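Local coordinates for protein B- and T-lymphocyte attenuator (Mus musculus, PDB 1XAU) that acts as an inhibitory receptor on lymphocytes, negatively regulating antigen receptor signalling through the phosphatases SHP-1 and SHP-2 and interacting with the herpesvirus entry mediator, HVEM, at residues A[20-25]-A[108-113]; A[49-54]-A[92-97]; A[42-47]-A[70-75]; A[13-18]-A[37-42]. One frame throughout, in Å; residues are numbered along the deposited sequence.

The extracellular V-type immunoglobulin domain illustrates how long-range pairings join the strands of a beta sandwich. The N-terminal run serves both sheets as two short strands, A and A': in interaction 4 residues 13-18 pair antiparallel with 37-42, and in interaction 1 residues 20-25 run parallel to 108-113 in the other sheet. Interaction 2 lies in that same sheet, its centre about 10 Å from that of interaction 1. Interaction 3, centred about 8 Å from interaction 4 and about 21 Å from interaction 1, packs a loop on an edge strand. Ile18 of interaction 4 touches both Cys96 and Trp49 of interaction 2. Of the two cadmium ions, His24 and His108 of interaction 1 each bind one.

Interaction 1: A[20-25]-A[108-113]. With CD (cadmium ion), chain C; CD (cadmium ion), chain B.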
loop_
_atom_site.group_PDB
_atom_site.type_symbol
_atom_site.label_atom_id
_atom_site.label_comp_id
_atom_site.label_asym_id
_atom_site.label_seq_id
_atom_site.Cartn_x
_atom_site.Cartn_y
_atom_site.Cartn_z
ATOM N N ARG A 20 -12.457 -1.589 1.932
ATOM C CA ARG A 20 -13.058 -1.125 0.680
ATOM C C ARG A 20 -13.376 0.359 0.775
ATOM O O ARG A 20 -13.712 0.837 1.826
ATOM C CB ARG A 20 -14.353 -1.884 0.405
ATOM C CG ARG A 20 -14.795 -1.845 -1.048
ATOM C CD ARG A 20 -16.255 -2.358 -1.143
ATOM N NE ARG A 20 -16.381 -3.612 -1.886
ATOM C CZ ARG A 20 -15.991 -3.791 -3.152
ATOM N NH1 ARG A 20 -15.440 -2.775 -3.824
ATOM N NH2 ARG A 20 -16.114 -4.996 -3.738
ATOM N N ASN A 21 -13.213 1.094 -0.299
ATOM C CA ASN A 21 -13.589 2.509 -0.230
ATOM C C ASN A 21 -12.717 3.300 0.734
ATOM O O ASN A 21 -13.154 4.288 1.264
ATOM C CB ASN A 21 -15.057 2.525 0.224
ATOM C CG ASN A 21 -15.617 3.916 0.450
ATOM O OD1 ASN A 21 -15.525 4.806 -0.444
ATOM N ND2 ASN A 21 -16.240 4.130 1.654
ATOM N N SER A 22 -11.501 2.849 1.022
ATOM C CA SER A 22 -10.640 3.618 1.939
ATOM C C SER A 22 -10.213 4.958 1.304
ATOM O O SER A 22 -9.820 4.965 0.131
ATOM C CB SER A 22 -9.425 2.754 2.262
ATOM O OG SER A 22 -8.725 3.393 3.267
ATOM N N LYS A 23 -10.274 6.086 2.024
ATOM C CA LYS A 23 -9.884 7.390 1.410
ATOM C C LYS A 23 -9.253 8.227 2.519
ATOM O O LYS A 23 -9.781 8.193 3.653
ATOM C CB LYS A 23 -11.141 8.139 0.913
ATOM C CG LYS A 23 -11.876 7.306 -0.183
ATOM C CD LYS A 23 -13.375 7.730 -0.395
ATOM C CE LYS A 23 -14.176 7.645 0.935
ATOM N NZ LYS A 23 -15.692 7.313 0.832
ATOM N N HIS A 24 -8.148 8.927 2.216
ATOM C CA HIS A 24 -7.497 9.779 3.192
ATOM C C HIS A 24 -6.948 11.026 2.545
ATOM O O HIS A 24 -6.612 11.014 1.365
ATOM C CB HIS A 24 -6.322 9.029 3.939
ATOM C CG HIS A 24 -6.816 7.979 4.880
ATOM N ND1 HIS A 24 -7.392 8.303 6.086
ATOM C CD2 HIS A 24 -6.969 6.633 4.727
ATOM C CE1 HIS A 24 -7.882 7.205 6.646
ATOM N NE2 HIS A 24 -7.632 6.180 5.843
ATOM N N SER A 25 -6.837 12.105 3.317
ATOM C CA SER A 25 -6.271 13.326 2.779
ATOM C C SER A 25 -4.941 13.605 3.551
ATOM O O SER A 25 -4.783 13.236 4.693
ATOM C CB SER A 25 -7.250 14.517 2.945
ATOM O OG SER A 25 -8.444 14.334 2.150
ATOM N N HIS A 108 -8.114 -3.987 -2.025
ATOM C CA HIS A 108 -8.947 -2.895 -2.400
ATOM C C HIS A 108 -7.988 -1.653 -2.458
ATOM O O HIS A 108 -6.856 -1.698 -1.940
ATOM C CB HIS A 108 -10.000 -2.680 -1.309
ATOM C CG HIS A 108 -11.084 -3.723 -1.337
ATOM N ND1 HIS A 108 -11.788 -3.975 -2.492
ATOM C CD2 HIS A 108 -11.516 -4.629 -0.420
ATOM C CE1 HIS A 108 -12.611 -4.996 -2.296
ATOM N NE2 HIS A 108 -12.464 -5.407 -1.051
ATOM N N SER A 109 -8.456 -0.553 -3.049
ATOM C CA SER A 109 -7.605 0.613 -3.192
ATOM C C SER A 109 -7.837 1.623 -2.062
ATOM O O SER A 109 -8.895 1.622 -1.391
ATOM C CB SER A 109 -7.918 1.315 -4.541
ATOM O OG SER A 109 -9.283 1.699 -4.533
ATOM N N VAL A 110 -6.822 2.445 -1.831
ATOM C CA VAL A 110 -6.919 3.580 -0.894
ATOM C C VAL A 110 -6.656 4.794 -1.761
ATOM O O VAL A 110 -5.681 4.829 -2.523
ATOM C CB VAL A 110 -5.934 3.474 0.338
ATOM C CG1 VAL A 110 -4.583 3.039 -0.074
ATOM C CG2 VAL A 110 -5.883 4.800 1.098
ATOM N N THR A 111 -7.515 5.807 -1.666
ATOM C CA THR A 111 -7.343 7.002 -2.506
ATOM C C THR A 111 -6.769 8.070 -1.600
ATOM O O THR A 111 -7.332 8.296 -0.508
ATOM C CB THR A 111 -8.742 7.497 -2.932
ATOM O OG1 THR A 111 -9.290 6.506 -3.794
ATOM C CG2 THR A 111 -8.682 8.815 -3.687
ATOM N N ILE A 112 -5.673 8.710 -2.020
ATOM C CA ILE A 112 -5.066 9.777 -1.191
ATOM C C ILE A 112 -5.273 11.085 -1.930
ATOM O O ILE A 112 -5.005 11.178 -3.131
ATOM C CB ILE A 112 -3.517 9.548 -1.058
ATOM C CG1 ILE A 112 -3.319 8.160 -0.430
ATOM C CG2 ILE A 112 -2.841 10.707 -0.235
ATOM C CD1 ILE A 112 -4.183 7.973 0.826
ATOM N N HIS A 113 -5.717 12.095 -1.225
ATOM C CA HIS A 113 -5.906 13.368 -1.867
ATOM C C HIS A 113 -4.907 14.274 -1.127
ATOM O O HIS A 113 -4.982 14.362 0.076
ATOM C CB HIS A 113 -7.331 13.860 -1.629
ATOM C CG HIS A 113 -7.511 15.309 -1.938
ATOM N ND1 HIS A 113 -7.164 15.860 -3.146
ATOM C CD2 HIS A 113 -7.962 16.328 -1.180
ATOM C CE1 HIS A 113 -7.370 17.160 -3.126
ATOM N NE2 HIS A 113 -7.861 17.471 -1.940
HETATM CD CD CD C . -7.318 10.303 7.184
HETATM CD CD CD B . -13.398 -7.095 0.173
HETATM O O HOH W 1 -11.408 0.338 -2.699
HETATM O O HOH W 2 -10.322 4.130 -2.427
HETATM O O HOH W 3 -13.897 -8.223 -2.170
HETATM O O HOH W 4 -15.399 -6.232 0.022
HETATM O O HOH W 5 -15.118 -8.362 1.347
HETATM O O HOH W 6 -13.305 -6.321 1.787
HETATM O O HOH W 7 -9.378 9.916 8.166
#
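Strands 22-25 and 110-113 run parallel, their directions 17° apart, and are joined by backbone bonds in which Thr111 N donates to Ser22 O, His24 N to Thr111 O (2.9 Å) and His113 N to His24 O. Before the strands settle into this pairing, water 1 accepts from both Asn21 N and Ser109 N, while water 2 connects Ser22 O with Thr111 OG1.

CG of Arg20, anti to the backbone N (chi1 -160°), is set over one face of the His108 imidazole, 4.0 Å from its centroid, a CH-pi contact. Further out the chain bends, and CE1 of His108 comes over the centre of the guanidinium, 3.7 Å from Arg20 CZ; the two planes stay 44° apart. His108 NE2 binds a cadmium ion at 2.3 Å, the other ligands being waters, so the ring probably carries no proton there, which would ease its closeness to a guanidinium. A second cadmium is bound by His24 ND1, also at 2.3 Å, together with water 7 and atoms from elsewhere in the structure. On the same face as His24, Val110 CG2 lies 3.8 Å from Ser22 OG, and Ile112 CD1 reaches His24 CB.

Through this face Val110 and Ile112 pack on Ile34 of strand 32-39 in the opposing sheet. Strand 92-100 flanks 103-114 on its other side, giving the A'-G-F order of a V-type immunoglobulin domain.

Interaction 2: A[49-54]-A[92-97]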
loop_
_atom_site.group_PDB
_atom_site.type_symbol
_atom_site.label_atom_id
_atom_site.label_comp_id
_atom_site.label_asym_id
_atom_site.label_seq_id
_atom_site.Cartn_x
_atom_site.Cartn_y
_atom_site.Cartn_z
ATOM N N TRP A 49 3.530 -2.435 -3.867
ATOM C CA TRP A 49 2.484 -1.415 -3.966
ATOM C C TRP A 49 2.310 -1.101 -5.439
ATOM O O TRP A 49 3.287 -1.147 -6.226
ATOM C CB TRP A 49 2.929 -0.132 -3.250
ATOM C CG TRP A 49 2.789 -0.268 -1.748
ATOM C CD1 TRP A 49 3.760 -0.659 -0.820
ATOM C CD2 TRP A 49 1.600 -0.074 -1.022
ATOM N NE1 TRP A 49 3.209 -0.680 0.451
ATOM C CE2 TRP A 49 1.886 -0.326 0.359
ATOM C CE3 TRP A 49 0.291 0.292 -1.398
ATOM C CZ2 TRP A 49 0.914 -0.198 1.353
ATOM C CZ3 TRP A 49 -0.672 0.419 -0.423
ATOM C CH2 TRP A 49 -0.349 0.182 0.976
ATOM N N CYS A 50 1.091 -0.710 -5.774
ATOM C CA CYS A 50 0.741 -0.334 -7.130
ATOM C C CYS A 50 0.015 1.006 -7.065
ATOM O O CYS A 50 -0.602 1.324 -6.055
ATOM C CB CYS A 50 -0.261 -1.298 -7.775
ATOM S SG CYS A 50 0.267 -3.022 -7.827
ATOM N N LYS A 51 0.082 1.782 -8.152
ATOM C CA LYS A 51 -0.622 3.051 -8.173
ATOM C C LYS A 51 -1.341 3.099 -9.532
ATOM O O LYS A 51 -0.749 2.726 -10.545
ATOM C CB LYS A 51 0.333 4.229 -8.075
ATOM C CG LYS A 51 -0.404 5.594 -8.099
ATOM C CD LYS A 51 0.587 6.796 -7.901
ATOM C CE LYS A 51 -0.147 8.135 -7.932
ATOM N NZ LYS A 51 0.813 9.285 -7.831
ATOM N N HIS A 52 -2.569 3.549 -9.552
ATOM C CA HIS A 52 -3.329 3.595 -10.818
ATOM C C HIS A 52 -2.871 4.772 -11.650
ATOM O O HIS A 52 -2.793 5.889 -11.091
ATOM C CB HIS A 52 -4.788 3.761 -10.506
ATOM C CG HIS A 52 -5.704 3.338 -11.619
ATOM N ND1 HIS A 52 -6.336 4.248 -12.462
ATOM C CD2 HIS A 52 -6.085 2.100 -12.035
ATOM C CE1 HIS A 52 -7.058 3.579 -13.353
ATOM N NE2 HIS A 52 -6.922 2.274 -13.125
ATOM N N ASN A 53 -2.574 4.554 -12.939
ATOM C CA ASN A 53 -2.060 5.674 -13.731
ATOM C C ASN A 53 -3.110 6.353 -14.559
ATOM O O ASN A 53 -2.772 7.063 -15.526
ATOM C CB ASN A 53 -0.927 5.221 -14.650
ATOM C CG ASN A 53 -1.403 4.287 -15.737
ATOM O OD1 ASN A 53 -2.614 4.024 -15.857
ATOM N ND2 ASN A 53 -0.467 3.761 -16.521
ATOM N N GLY A 54 -4.364 6.118 -14.242
ATOM C CA GLY A 54 -5.398 6.743 -15.047
ATOM C C GLY A 54 -6.126 5.738 -15.908
ATOM O O GLY A 54 -7.350 5.902 -16.186
ATOM N N GLY A 92 -3.684 10.274 -5.677
ATOM C CA GLY A 92 -3.986 9.119 -6.548
ATOM C C GLY A 92 -4.498 7.930 -5.781
ATOM O O GLY A 92 -4.736 8.037 -4.545
ATOM N N SER A 93 -4.644 6.781 -6.461
ATOM C CA SER A 93 -5.222 5.554 -5.874
ATOM C C SER A 93 -4.137 4.513 -5.779
ATOM O O SER A 93 -3.374 4.367 -6.744
ATOM C CB SER A 93 -6.379 4.992 -6.776
ATOM O OG SER A 93 -7.481 5.877 -6.762
ATOM N N TYR A 94 -4.020 3.851 -4.614
ATOM C CA TYR A 94 -2.950 2.882 -4.381
ATOM C C TYR A 94 -3.543 1.504 -3.976
ATOM O O TYR A 94 -4.636 1.432 -3.448
ATOM C CB TYR A 94 -2.089 3.405 -3.211
ATOM C CG TYR A 94 -1.346 4.698 -3.534
ATOM C CD1 TYR A 94 -0.038 4.636 -3.959
ATOM C CD2 TYR A 94 -1.974 5.944 -3.449
ATOM C CE1 TYR A 94 0.667 5.794 -4.284
ATOM C CE2 TYR A 94 -1.293 7.135 -3.800
ATOM C CZ TYR A 94 0.044 7.022 -4.215
ATOM O OH TYR A 94 0.863 8.110 -4.557
ATOM N N SER A 95 -2.825 0.432 -4.214
ATOM C CA SER A 95 -3.313 -0.902 -3.753
ATOM C C SER A 95 -2.054 -1.713 -3.535
ATOM O O SER A 95 -0.969 -1.320 -4.015
ATOM C CB SER A 95 -4.209 -1.603 -4.834
ATOM O OG SER A 95 -3.478 -1.823 -6.046
ATOM N N CYS A 96 -2.165 -2.862 -2.859
ATOM C CA CYS A 96 -0.994 -3.718 -2.657
ATOM C C CYS A 96 -1.336 -5.091 -3.309
ATOM O O CYS A 96 -2.520 -5.428 -3.498
ATOM C CB CYS A 96 -0.627 -3.806 -1.111
ATOM S SG CYS A 96 -2.126 -4.154 -0.087
ATOM N N SER A 97 -0.324 -5.836 -3.723
ATOM C CA SER A 97 -0.618 -7.132 -4.366
ATOM C C SER A 97 0.537 -8.055 -4.088
ATOM O O SER A 97 1.627 -7.637 -3.670
ATOM C CB SER A 97 -0.788 -7.040 -5.898
ATOM O OG SER A 97 0.297 -6.321 -6.433
HETATM O O HOH W 8 3.042 8.582 -5.915
HETATM O O HOH W 9 -3.898 7.299 -9.149
#
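Cys96 CB rests over one face of the Trp49 indole, 4.2 Å from the centroid of the six-membered ring, and its sulfur stands obliquely to that ring at 5.0 Å. Two residues along the same sheet face, Lys51 runs beside Tyr94, pointing the same way. Its CG lies over the phenol face, 4.2 Å from the ring centroid, and because the chain stays extended beyond CG, CD and CE follow the ring as far as the hydroxyl. Water 8 spans the two polar ends, accepting from Lys51 NZ and donating to Tyr94 OH at 2.6 Å. On the other face Cys50 SG comes 3.6 Å from Ser97 OG.

The antiparallel backbones fix these pairs: Cys50 and Ser95 exchange two bonds, with Cys50 N to Ser95 O at 2.8 Å, and His52 N donates to Ser93 O. Beyond, Tyr94 OH bonds to Asp90 O, the tyrosine corner of immunoglobulin F strands, and Cys96 is disulfide-linked to Cys36 across the sandwich, with Trp49 packed beside Cys36.

The contact grades from an apolar aromatic-disulfide core to a hydrated rim, where lysine spends its methylenes on an aromatic face and its amine on water and, weakly, Asn91 O.

Interaction 3: A[42-47]-A[70-75]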
loop_
_atom_site.group_PDB
_atom_site.type_symbol
_atom_site.label_atom_id
_atom_site.label_comp_id
_atom_site.label_asym_id
_atom_site.label_seq_id
_atom_site.Cartn_x
_atom_site.Cartn_y
_atom_site.Cartn_z
ATOM N N VAL A 42 1.834 -19.080 6.962
ATOM C CA VAL A 42 3.111 -19.557 7.444
ATOM C C VAL A 42 4.138 -18.486 7.142
ATOM O O VAL A 42 4.520 -17.750 8.041
ATOM C CB VAL A 42 3.390 -20.921 6.791
ATOM C CG1 VAL A 42 4.782 -21.417 7.184
ATOM C CG2 VAL A 42 2.334 -21.887 7.303
ATOM N N HIS A 43 4.545 -18.357 5.889
ATOM C CA HIS A 43 5.545 -17.366 5.546
ATOM C C HIS A 43 4.955 -16.083 4.994
ATOM O O HIS A 43 3.929 -16.122 4.352
ATOM C CB HIS A 43 6.486 -17.975 4.539
ATOM C CG HIS A 43 7.260 -19.113 5.114
ATOM N ND1 HIS A 43 7.269 -20.378 4.551
ATOM C CD2 HIS A 43 8.017 -19.181 6.238
ATOM C CE1 HIS A 43 8.021 -21.167 5.305
ATOM N NE2 HIS A 43 8.484 -20.470 6.328
ATOM N N ARG A 44 5.630 -14.980 5.278
ATOM C CA ARG A 44 5.170 -13.652 4.867
ATOM C C ARG A 44 5.339 -13.499 3.381
ATOM O O ARG A 44 6.412 -13.775 2.774
ATOM C CB ARG A 44 5.954 -12.590 5.672
ATOM C CG ARG A 44 5.398 -11.203 5.582
ATOM C CD ARG A 44 6.074 -10.408 6.727
ATOM N NE ARG A 44 7.343 -9.953 6.193
ATOM C CZ ARG A 44 8.230 -9.235 6.884
ATOM N NH1 ARG A 44 7.950 -8.884 8.145
ATOM N NH2 ARG A 44 9.400 -8.921 6.313
ATOM N N PRO A 45 4.281 -13.087 2.712
ATOM C CA PRO A 45 4.398 -12.921 1.247
ATOM C C PRO A 45 5.249 -11.676 0.851
ATOM O O PRO A 45 5.438 -10.840 1.676
ATOM C CB PRO A 45 2.931 -12.740 0.792
ATOM C CG PRO A 45 2.257 -12.266 1.989
ATOM C CD PRO A 45 2.882 -13.010 3.159
ATOM N N ASN A 46 5.765 -11.605 -0.385
ATOM C CA ASN A 46 6.540 -10.429 -0.838
ATOM C C ASN A 46 5.382 -9.594 -1.408
ATOM O O ASN A 46 4.784 -9.943 -2.414
ATOM C CB ASN A 46 7.483 -10.783 -1.997
ATOM C CG ASN A 46 8.294 -9.574 -2.503
ATOM O OD1 ASN A 46 8.195 -8.436 -1.984
ATOM N ND2 ASN A 46 9.149 -9.823 -3.492
ATOM N N VAL A 47 5.095 -8.491 -0.763
ATOM C CA VAL A 47 3.988 -7.672 -1.209
ATOM C C VAL A 47 4.515 -6.424 -1.888
ATOM O O VAL A 47 5.549 -5.918 -1.445
ATOM C CB VAL A 47 3.212 -7.216 -0.004
ATOM C CG1 VAL A 47 1.995 -6.306 -0.445
ATOM C CG2 VAL A 47 2.672 -8.479 0.758
ATOM N N TRP A 70 7.652 -3.107 7.203
ATOM C CA TRP A 70 6.662 -3.998 7.775
ATOM C C TRP A 70 6.507 -3.606 9.249
ATOM O O TRP A 70 7.487 -3.317 9.928
ATOM C CB TRP A 70 7.075 -5.477 7.637
ATOM C CG TRP A 70 6.803 -6.033 6.341
ATOM C CD1 TRP A 70 7.647 -6.083 5.290
ATOM C CD2 TRP A 70 5.615 -6.726 5.954
ATOM N NE1 TRP A 70 7.074 -6.799 4.263
ATOM C CE2 TRP A 70 5.821 -7.202 4.648
ATOM C CE3 TRP A 70 4.403 -7.000 6.594
ATOM C CZ2 TRP A 70 4.859 -7.953 3.955
ATOM C CZ3 TRP A 70 3.416 -7.753 5.890
ATOM C CH2 TRP A 70 3.654 -8.215 4.601
ATOM N N GLU A 71 5.275 -3.536 9.742
ATOM C CA GLU A 71 5.060 -3.238 11.144
ATOM C C GLU A 71 4.409 -4.470 11.771
ATOM O O GLU A 71 3.457 -5.039 11.209
ATOM C CB GLU A 71 4.133 -2.042 11.324
ATOM C CG GLU A 71 4.607 -0.774 10.695
ATOM C CD GLU A 71 3.696 0.422 11.057
ATOM O OE1 GLU A 71 2.741 0.232 11.869
ATOM O OE2 GLU A 71 3.935 1.553 10.529
ATOM N N GLU A 72 4.971 -4.878 12.921
ATOM C CA GLU A 72 4.498 -6.020 13.711
ATOM C C GLU A 72 3.943 -5.521 15.049
ATOM O O GLU A 72 3.462 -6.301 15.867
ATOM C CB GLU A 72 5.635 -7.040 13.939
ATOM C CG GLU A 72 6.066 -7.754 12.622
ATOM C CD GLU A 72 7.290 -7.122 11.931
ATOM O OE1 GLU A 72 7.623 -5.940 12.223
ATOM O OE2 GLU A 72 7.917 -7.810 11.073
ATOM N N ASN A 73 4.009 -4.210 15.259
ATOM C CA ASN A 73 3.469 -3.569 16.481
ATOM C C ASN A 73 1.931 -3.639 16.450
ATOM O O ASN A 73 1.267 -2.737 16.970
ATOM C CB ASN A 73 3.855 -2.082 16.529
ATOM C CG ASN A 73 3.235 -1.296 15.378
ATOM O OD1 ASN A 73 2.489 -1.866 14.558
ATOM N ND2 ASN A 73 3.523 0.004 15.307
ATOM N N ARG A 74 1.364 -4.677 15.820
ATOM C CA ARG A 74 -0.095 -4.789 15.733
ATOM C C ARG A 74 -0.617 -6.214 15.807
ATOM O O ARG A 74 0.143 -7.173 15.908
ATOM C CB ARG A 74 -0.607 -4.174 14.434
ATOM C CG ARG A 74 -0.049 -2.831 14.136
ATOM C CD ARG A 74 -0.772 -2.205 12.989
ATOM N NE ARG A 74 -0.376 -0.807 12.871
ATOM C CZ ARG A 74 -0.316 -0.132 11.725
ATOM N NH1 ARG A 74 -0.631 -0.715 10.577
ATOM N NH2 ARG A 74 0.065 1.135 11.729
ATOM N N SER A 75 -1.935 -6.338 15.754
ATOM C CA SER A 75 -2.597 -7.645 15.812
ATOM C C SER A 75 -2.300 -8.408 14.510
ATOM O O SER A 75 -1.950 -9.607 14.520
ATOM C CB SER A 75 -4.105 -7.426 15.979
ATOM O OG SER A 75 -4.485 -6.305 15.188
HETATM O O HOH W 10 7.236 -7.413 1.035
#
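The loop between strands B and C of the immunoglobulin fold lies against the end of edge strand D where Arg44 stacks flat on the Trp70 indole. The planes are within 2° of each other and the centres 3.5 Å apart. The two side chains slide past one another in opposite directions, so each portion of the arginine finds its own part of the indole. Arg44 CD stands over the six-membered ring, 3.6 Å from its centroid. Arg44 CZ is over the five-membered ring, 3.5 Å from its centroid, a cation-pi contact almost along the ring normal. The bend at chi3 (85°) lays NE over the ring fusion, above CE2.

The guanidinium is held at its edge as well. Glu72 OE2 lies in its plane, 3.1 Å from Arg44 NH1, in a salt bridge whose carboxylate is turned 38° from the guanidinium. A bend at Glu72 chi2 places CD for this. Strand D borders the sheet made with A, B and E, and the B-C loop leads from that sheet across to strand C of the other one. Val47, near the start of strand C, meets Trp70 at about a right angle, Val47 CG2 3.9 Å from Trp70 CZ2. Water 10, in the indole plane, accepts from Trp70 NE1 and, at 3.0 Å, from Val47 N. Trp70 also packs on Val38 and Phe79, and Pro45 on Val38 and Phe100.

Interaction 4: A[13-18]-A[37-42]; sequences EVQLNI and PVKYCV
Pro37 meets Asn17 through both backbone and ring: its O accepts a nearly straight bond from Asn17 N (2.9 Å, 176° at the hydrogen), while its CD lies 3.7 Å from Asn17 O. Next, Val38 turns to the sandwich interior beside Leu16, both gamma methyls 3.9 Å from Leu16 CD2. Lys39 forms the hydrogen-bonded antiparallel pair with Gln15, giving and receiving one backbone bond. Its side chain runs alongside that of Gln15 on the outer face, Lys39 CD 3.6 Å from Gln15 OE1. Tyr40 CB meets Val14 CG2 at 4.0 Å. Cys41 SG comes 3.6 Å from Glu13 N and is disulfide-bonded to Cys12.

This is the A-B pairing of an immunoglobulin sheet. Three backbone bonds hold residues 15-17, an apolar inner face including Val14, Leu16 and Val38 packs toward the core, and the Cys12-Cys41 disulfide adds a covalent link shortly before the strand.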
loop_
_atom_site.group_PDB
_atom_site.type_symbol
_atom_site.label_atom_id
_atom_site.label_comp_id
_atom_site.label_asym_id
_atom_site.label_seq_id
_atom_site.Cartn_x
_atom_site.Cartn_y
_atom_site.Cartn_z
ATOM N N GLU A 13 -6.158 -18.131 4.919
ATOM C CA GLU A 13 -5.922 -17.913 3.476
ATOM C C GLU A 13 -5.134 -16.596 3.473
ATOM O O GLU A 13 -5.333 -15.788 4.386
ATOM C CB GLU A 13 -7.263 -17.763 2.695
ATOM C CG GLU A 13 -8.320 -16.861 3.376
ATOM C CD GLU A 13 -9.528 -16.493 2.462
ATOM O OE1 GLU A 13 -9.321 -16.158 1.255
ATOM O OE2 GLU A 13 -10.683 -16.511 2.950
ATOM N N VAL A 14 -4.234 -16.391 2.514
ATOM C CA VAL A 14 -3.439 -15.128 2.503
ATOM C C VAL A 14 -4.366 -14.033 2.000
ATOM O O VAL A 14 -5.017 -14.205 0.964
ATOM C CB VAL A 14 -2.207 -15.230 1.562
ATOM C CG1 VAL A 14 -1.569 -13.856 1.342
ATOM C CG2 VAL A 14 -1.130 -16.215 2.192
ATOM N N GLN A 15 -4.459 -12.932 2.738
ATOM C CA GLN A 15 -5.351 -11.876 2.297
ATOM C C GLN A 15 -4.676 -10.521 2.459
ATOM O O GLN A 15 -3.921 -10.345 3.398
ATOM C CB GLN A 15 -6.576 -11.803 3.188
ATOM C CG GLN A 15 -7.319 -13.036 3.359
ATOM C CD GLN A 15 -8.641 -12.780 4.071
ATOM O OE1 GLN A 15 -8.685 -12.405 5.271
ATOM N NE2 GLN A 15 -9.738 -12.949 3.315
ATOM N N LEU A 16 -5.043 -9.568 1.605
ATOM C CA LEU A 16 -4.531 -8.168 1.720
ATOM C C LEU A 16 -5.811 -7.408 2.093
ATOM O O LEU A 16 -6.814 -7.413 1.348
ATOM C CB LEU A 16 -3.973 -7.737 0.357
ATOM C CG LEU A 16 -2.838 -8.594 -0.144
ATOM C CD1 LEU A 16 -2.305 -8.001 -1.470
ATOM C CD2 LEU A 16 -1.691 -8.656 0.878
ATOM N N ASN A 17 -5.776 -6.805 3.280
ATOM C CA ASN A 17 -6.951 -6.246 3.876
ATOM C C ASN A 17 -7.147 -4.734 4.023
ATOM O O ASN A 17 -7.577 -4.253 5.058
ATOM C CB ASN A 17 -7.168 -6.954 5.224
ATOM C CG ASN A 17 -7.589 -8.441 5.053
ATOM O OD1 ASN A 17 -8.134 -8.816 4.023
ATOM N ND2 ASN A 17 -7.372 -9.271 6.082
ATOM N N ILE A 18 -6.825 -3.982 2.983
ATOM C CA ILE A 18 -7.122 -2.548 3.008
ATOM C C ILE A 18 -8.675 -2.553 2.970
ATOM O O ILE A 18 -9.249 -3.353 2.225
ATOM C CB ILE A 18 -6.578 -1.926 1.722
ATOM C CG1 ILE A 18 -5.056 -1.841 1.838
ATOM C CG2 ILE A 18 -7.228 -0.522 1.425
ATOM C CD1 ILE A 18 -4.389 -1.280 0.559
ATOM N N PRO A 37 -2.825 -4.085 5.637
ATOM C CA PRO A 37 -2.807 -5.197 6.624
ATOM C C PRO A 37 -2.685 -6.531 5.826
ATOM O O PRO A 37 -3.328 -6.696 4.781
ATOM C CB PRO A 37 -4.164 -5.083 7.288
ATOM C CG PRO A 37 -4.499 -3.692 7.214
ATOM C CD PRO A 37 -4.088 -3.317 5.777
ATOM N N VAL A 38 -1.880 -7.469 6.287
ATOM C CA VAL A 38 -1.685 -8.731 5.570
ATOM C C VAL A 38 -1.913 -9.919 6.474
ATOM O O VAL A 38 -1.210 -10.053 7.523
ATOM C CB VAL A 38 -0.230 -8.851 5.007
ATOM C CG1 VAL A 38 -0.067 -10.100 4.135
ATOM C CG2 VAL A 38 0.113 -7.550 4.151
ATOM N N LYS A 39 -2.885 -10.751 6.111
ATOM C CA LYS A 39 -3.137 -11.984 6.874
ATOM C C LYS A 39 -2.403 -13.129 6.123
ATOM O O LYS A 39 -2.572 -13.311 4.940
ATOM C CB LYS A 39 -4.639 -12.318 6.912
ATOM C CG LYS A 39 -4.943 -13.617 7.710
ATOM C CD LYS A 39 -6.456 -13.967 7.587
ATOM C CE LYS A 39 -6.872 -15.096 8.532
ATOM N NZ LYS A 39 -6.022 -16.342 8.402
ATOM N N TYR A 40 -1.541 -13.882 6.784
ATOM C CA TYR A 40 -0.885 -14.969 6.062
ATOM C C TYR A 40 -0.785 -16.125 7.041
ATOM O O TYR A 40 -1.052 -15.916 8.237
ATOM C CB TYR A 40 0.468 -14.553 5.473
ATOM C CG TYR A 40 1.483 -14.108 6.464
ATOM C CD1 TYR A 40 2.380 -15.017 7.045
ATOM C CD2 TYR A 40 1.598 -12.769 6.786
ATOM C CE1 TYR A 40 3.388 -14.562 7.947
ATOM C CE2 TYR A 40 2.567 -12.312 7.640
ATOM C CZ TYR A 40 3.465 -13.211 8.218
ATOM O OH TYR A 40 4.436 -12.670 9.028
ATOM N N CYS A 41 -0.464 -17.298 6.519
ATOM C CA CYS A 41 -0.487 -18.516 7.296
ATOM C C CYS A 41 0.833 -19.013 7.814
ATOM O O CYS A 41 0.926 -19.317 8.989
ATOM C CB CYS A 41 -1.222 -19.600 6.498
ATOM S SG CYS A 41 -2.833 -18.871 5.941
ATOM N N VAL A 42 1.834 -19.080 6.962
ATOM C CA VAL A 42 3.111 -19.557 7.444
ATOM C C VAL A 42 4.138 -18.486 7.142
ATOM O O VAL A 42 4.520 -17.750 8.041
ATOM C CB VAL A 42 3.390 -20.921 6.791
ATOM C CG1 VAL A 42 4.782 -21.417 7.184
ATOM C CG2 VAL A 42 2.334 -21.887 7.303
#